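Local coordinates for hypothetical protein PA4535 (Pseudomonas aeruginosa, PDB 1Y0K) that is of unknown function but probably acts as an endonuclease of the PD-(D/E)XK superfamily, at residues F67-F71 and T121-K125; R31-Q35 and Q47-A51. All coordinates share one frame; numbering follows the deposited sequence.

Contact 1 and contact 2 lie on the two faces of one mixed sheet and are built around a phenylalanine each. In contact 1, helix 119-132 covers the face of strand 65-73 that carries Glu68 and Phe70, and apolar packing is joined there by a salt bridge from a buried glutamate to a lysine of the helix and by two bridging waters. Contact 2 sits farther out, where helix 26-40 meets the edge strand 50-51; its inner half is apolar, and its outer end holds an arginine and a glutamine near the surface. The two meet through strand 65-73, whose other face gives Phe67, Val69 and Phe71 to Val33 and Cys34 of helix 26-40.

Contact 1 of 2, residues F67-F71 and T121-K125; sequences FEVFF and TLRKK
The ring of Phe70 takes three side chains of helix 119-132 around it, every one arriving at a slant, neither squarely over a face nor in line with an edge. At one end Thr121 sets its methyl against the ring, CG2 lying 3.5 Å from Phe70 CD1. At the far end Leu122 brings in its CD2 branch, 3.7 Å from Phe70 CZ, its side chain crossing the phenylalanine at about a right angle. Lys125 passes near the root of the ring, with CE 3.8 Å from Phe70 CB. On the sheet side, Leu141 and Ala143 of strand 140-146 also touch Phe70. The ring reaches this place because CG sits between the backbone N and the carbonyl carbon (chi1 67°).

Strand 65-73 and its parallel neighbour 140-146 are joined by a long beta-alpha-beta crossover in which helix 119-132 is the last helix. Here strand and helix run at 137° to each other, their axes 10.7 Å apart. Beyond the ring, Lys125 turns at its last torsion (chi4 -65°) and meets Glu68 from the opposite direction, NZ to OE2 2.8 Å, a salt bridge whose acceptor atom is less surely placed. Glu68 OE1 lies close to Asp59 OD2, so the two carboxylates converge on one spot. Asp59, just before strand 60-62, and Glu68 on strand 65-73 probably match the acidic pair of a PD-(D/E)XK site; Phe70 stands where the motif lysine would be, and Lys125 may stand in from the helix. A water hydrogen-bonds to Val69 O at 2.6 Å and only weakly to Lys125 NZ. A second water joins Phe71 O to Thr121 OG1, 2.7 Å from that hydroxyl.

Contact 2 of 2, residues R31-Q35 and Q47-A51; sequences RWVCQ and QEDFA
Helix 26-40, which covers one face of the mixed sheet, meets the sheet's edge strand here through Phe50, in the short, weakly bonded strand about 50-51 just after the 3-10 turn 47-49. Arg31 lays its aliphatic stem on the Phe50 ring: CG is 4.3 Å from the ring centroid and 28° off the normal, an off-centre CH-pi contact, with CG 3.8 Å from Phe50 CG. One helical turn on, Gln35 CG comes within 3.6 Å of Phe50 CZ, and Cys34 CB is a looser neighbour at 4.2 Å from Phe50 CE2. The ring thus spans a full turn of the helix, touching methylene carbons throughout. Phe62 and Tyr45 add aromatic contacts, Tyr45 edge-to-face, and Trp27 and Leu38 of the same helix close in as well.

With the elements inserted before helix 119-132 set aside, helix 26-40, antiparallel strands 50-51, 60-62 and 65-73, helix 119-132 and strand 140-146 run in an order consistent with the alpha-beta-beta-beta-alpha-beta core of PD-(D/E)XK proteins; here its first helix would pack on its first strand. Near the surface, Arg31 bends at chi3 (63°) past Gln47. Arg31 NE and Gln47 NE2 are 3.3 Å apart but both are donors, so no hydrogen bond joins them; the guanidinium and amide planes stand 77° apart. The charge of Arg31 is paired through NH2 with Asp28 of its own helix.

Contact 1 of 2, residues F67-F71 and T121-K125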
# COMPACT_ATOMS: atom_id res chain seq x y z
N PHE A 67 -2.90 10.79 -1.89
CA PHE A 67 -2.27 9.48 -1.98
C PHE A 67 -1.08 9.50 -2.91
O PHE A 67 -1.22 9.76 -4.11
CB PHE A 67 -3.26 8.42 -2.45
CG PHE A 67 -4.24 7.96 -1.39
CD1 PHE A 67 -3.79 7.47 -0.16
CD2 PHE A 67 -5.59 7.98 -1.65
CE1 PHE A 67 -4.69 7.03 0.81
CE2 PHE A 67 -6.51 7.52 -0.70
CZ PHE A 67 -6.06 7.05 0.54
N GLU A 68 0.09 9.22 -2.33
CA GLU A 68 1.34 9.07 -3.07
C GLU A 68 1.57 7.57 -3.21
O GLU A 68 1.91 6.88 -2.24
CB GLU A 68 2.46 9.76 -2.28
CG GLU A 68 3.89 9.50 -2.76
CD GLU A 68 4.25 10.28 -4.00
OE1 GLU A 68 3.35 10.91 -4.62
OE2 GLU A 68 5.46 10.25 -4.35
N VAL A 69 1.34 7.07 -4.41
CA VAL A 69 1.24 5.62 -4.63
C VAL A 69 2.55 5.05 -5.16
O VAL A 69 3.13 5.58 -6.12
CB VAL A 69 0.08 5.31 -5.60
CG1 VAL A 69 0.04 3.82 -5.96
CG2 VAL A 69 -1.25 5.77 -4.98
N PHE A 70 3.03 3.98 -4.54
CA PHE A 70 4.21 3.31 -5.07
C PHE A 70 4.07 1.79 -5.01
O PHE A 70 3.23 1.27 -4.29
CB PHE A 70 5.49 3.80 -4.39
CG PHE A 70 5.61 3.44 -2.93
CD1 PHE A 70 6.49 2.43 -2.53
CD2 PHE A 70 4.88 4.13 -1.95
CE1 PHE A 70 6.64 2.10 -1.17
CE2 PHE A 70 5.01 3.80 -0.59
CZ PHE A 70 5.88 2.79 -0.20
N PHE A 71 4.88 1.10 -5.81
CA PHE A 71 4.77 -0.35 -5.98
C PHE A 71 5.99 -1.05 -5.43
O PHE A 71 7.13 -0.65 -5.70
CB PHE A 71 4.53 -0.70 -7.45
CG PHE A 71 3.26 -0.12 -7.99
CD1 PHE A 71 3.21 1.20 -8.45
CD2 PHE A 71 2.10 -0.89 -8.03
CE1 PHE A 71 2.01 1.75 -8.92
CE2 PHE A 71 0.90 -0.36 -8.52
CZ PHE A 71 0.87 0.97 -8.96
N THR A 121 12.48 2.38 -1.53
CA THR A 121 11.71 3.39 -2.25
C THR A 121 11.38 4.59 -1.35
O THR A 121 11.50 5.74 -1.78
CB THR A 121 10.44 2.76 -2.87
OG1 THR A 121 10.85 1.82 -3.87
CG2 THR A 121 9.58 3.82 -3.54
N LEU A 122 10.96 4.32 -0.12
CA LEU A 122 10.65 5.41 0.81
C LEU A 122 11.86 6.32 1.08
O LEU A 122 11.70 7.53 1.16
CB LEU A 122 10.02 4.90 2.10
CG LEU A 122 8.56 4.43 1.93
CD1 LEU A 122 8.05 3.86 3.23
CD2 LEU A 122 7.63 5.58 1.47
N ARG A 123 13.05 5.72 1.20
CA ARG A 123 14.29 6.50 1.37
C ARG A 123 14.56 7.42 0.17
O ARG A 123 14.92 8.59 0.35
CB ARG A 123 15.49 5.58 1.61
CG ARG A 123 15.44 4.87 2.96
CD ARG A 123 16.50 3.78 3.08
NE ARG A 123 16.30 2.98 4.29
CZ ARG A 123 16.60 1.69 4.40
NH1 ARG A 123 17.13 1.03 3.38
NH2 ARG A 123 16.37 1.06 5.54
N LYS A 124 14.38 6.88 -1.03
CA LYS A 124 14.60 7.64 -2.27
C LYS A 124 13.61 8.79 -2.37
O LYS A 124 13.99 9.93 -2.70
CB LYS A 124 14.48 6.75 -3.50
CG LYS A 124 15.60 5.74 -3.70
CD LYS A 124 15.37 4.93 -4.98
CE LYS A 124 16.50 3.94 -5.27
NZ LYS A 124 17.73 4.60 -5.80
N LYS A 125 12.33 8.51 -2.10
CA LYS A 125 11.31 9.57 -2.10
C LYS A 125 11.59 10.65 -1.07
O LYS A 125 11.56 11.84 -1.39
CB LYS A 125 9.92 9.00 -1.83
CG LYS A 125 9.31 8.20 -2.95
CD LYS A 125 7.85 7.92 -2.61
CE LYS A 125 7.12 7.19 -3.72
NZ LYS A 125 7.01 8.00 -4.97
O HOH W 1 4.17 7.86 -6.69
O HOH W 2 9.51 -0.46 -4.06

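Contact 2 of 2, residues R31-Q35 and Q47-A51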
# COMPACT_ATOMS: atom_id res chain seq x y z
N ARG A 31 -4.84 5.00 -9.44
CA ARG A 31 -6.23 5.09 -8.98
C ARG A 31 -6.77 3.71 -8.59
O ARG A 31 -7.46 3.56 -7.58
CB ARG A 31 -7.12 5.71 -10.06
CG ARG A 31 -8.46 6.20 -9.52
CD ARG A 31 -9.54 6.17 -10.58
NE ARG A 31 -9.76 4.80 -11.01
CZ ARG A 31 -9.38 4.31 -12.18
NH1 ARG A 31 -9.59 3.03 -12.45
NH2 ARG A 31 -8.80 5.09 -13.08
N TRP A 32 -6.41 2.70 -9.37
CA TRP A 32 -6.84 1.33 -9.10
C TRP A 32 -6.34 0.91 -7.71
O TRP A 32 -7.10 0.34 -6.94
CB TRP A 32 -6.32 0.39 -10.21
CG TRP A 32 -6.55 -1.10 -10.00
CD1 TRP A 32 -7.59 -1.84 -10.49
CD2 TRP A 32 -5.69 -2.02 -9.31
NE1 TRP A 32 -7.44 -3.17 -10.13
CE2 TRP A 32 -6.29 -3.30 -9.40
CE3 TRP A 32 -4.48 -1.88 -8.62
CZ2 TRP A 32 -5.71 -4.44 -8.82
CZ3 TRP A 32 -3.89 -3.01 -8.04
CH2 TRP A 32 -4.51 -4.28 -8.15
N VAL A 33 -5.08 1.21 -7.39
CA VAL A 33 -4.54 0.88 -6.06
C VAL A 33 -5.37 1.56 -4.96
O VAL A 33 -5.74 0.93 -3.96
CB VAL A 33 -3.06 1.29 -5.93
CG1 VAL A 33 -2.59 1.15 -4.48
CG2 VAL A 33 -2.19 0.41 -6.84
N CYS A 34 -5.65 2.85 -5.14
CA CYS A 34 -6.47 3.59 -4.18
C CYS A 34 -7.84 2.93 -4.03
O CYS A 34 -8.32 2.77 -2.91
CB CYS A 34 -6.60 5.05 -4.61
SG CYS A 34 -5.02 5.94 -4.55
N GLN A 35 -8.48 2.56 -5.13
CA GLN A 35 -9.79 1.91 -5.03
C GLN A 35 -9.72 0.60 -4.25
O GLN A 35 -10.57 0.35 -3.40
CB GLN A 35 -10.39 1.65 -6.41
CG GLN A 35 -10.95 2.89 -7.06
CD GLN A 35 -11.70 2.55 -8.34
OE1 GLN A 35 -12.61 1.71 -8.34
NE2 GLN A 35 -11.32 3.18 -9.42
N GLN A 47 -16.89 7.36 -8.37
CA GLN A 47 -15.78 7.48 -9.30
C GLN A 47 -15.25 8.91 -9.41
O GLN A 47 -14.04 9.13 -9.55
CB GLN A 47 -16.18 6.98 -10.69
CG GLN A 47 -15.01 6.48 -11.52
CD GLN A 47 -14.34 5.27 -10.89
OE1 GLN A 47 -15.01 4.33 -10.42
NE2 GLN A 47 -13.02 5.28 -10.86
N GLU A 48 -16.16 9.88 -9.33
CA GLU A 48 -15.84 11.31 -9.39
C GLU A 48 -15.00 11.81 -8.21
O GLU A 48 -14.42 12.90 -8.27
CB GLU A 48 -17.13 12.13 -9.48
CG GLU A 48 -18.19 11.73 -8.46
CD GLU A 48 -19.22 10.72 -8.99
OE1 GLU A 48 -18.87 9.81 -9.80
OE2 GLU A 48 -20.40 10.83 -8.59
N ASP A 49 -14.93 11.02 -7.13
CA ASP A 49 -14.15 11.40 -5.95
C ASP A 49 -12.63 11.40 -6.16
O ASP A 49 -11.91 12.00 -5.36
CB ASP A 49 -14.48 10.51 -4.75
CG ASP A 49 -15.92 10.66 -4.28
OD1 ASP A 49 -16.52 11.74 -4.48
OD2 ASP A 49 -16.43 9.69 -3.68
N PHE A 50 -12.14 10.71 -7.19
CA PHE A 50 -10.70 10.67 -7.45
C PHE A 50 -10.29 11.76 -8.43
O PHE A 50 -10.97 11.98 -9.44
CB PHE A 50 -10.29 9.30 -7.99
CG PHE A 50 -10.72 8.17 -7.12
CD1 PHE A 50 -11.88 7.47 -7.40
CD2 PHE A 50 -9.97 7.83 -6.00
CE1 PHE A 50 -12.29 6.43 -6.58
CE2 PHE A 50 -10.37 6.80 -5.18
CZ PHE A 50 -11.53 6.09 -5.47
N ALA A 51 -9.19 12.44 -8.13
CA ALA A 51 -8.66 13.47 -9.01
C ALA A 51 -7.14 13.46 -8.99
O ALA A 51 -6.53 13.00 -8.02
CB ALA A 51 -9.20 14.84 -8.62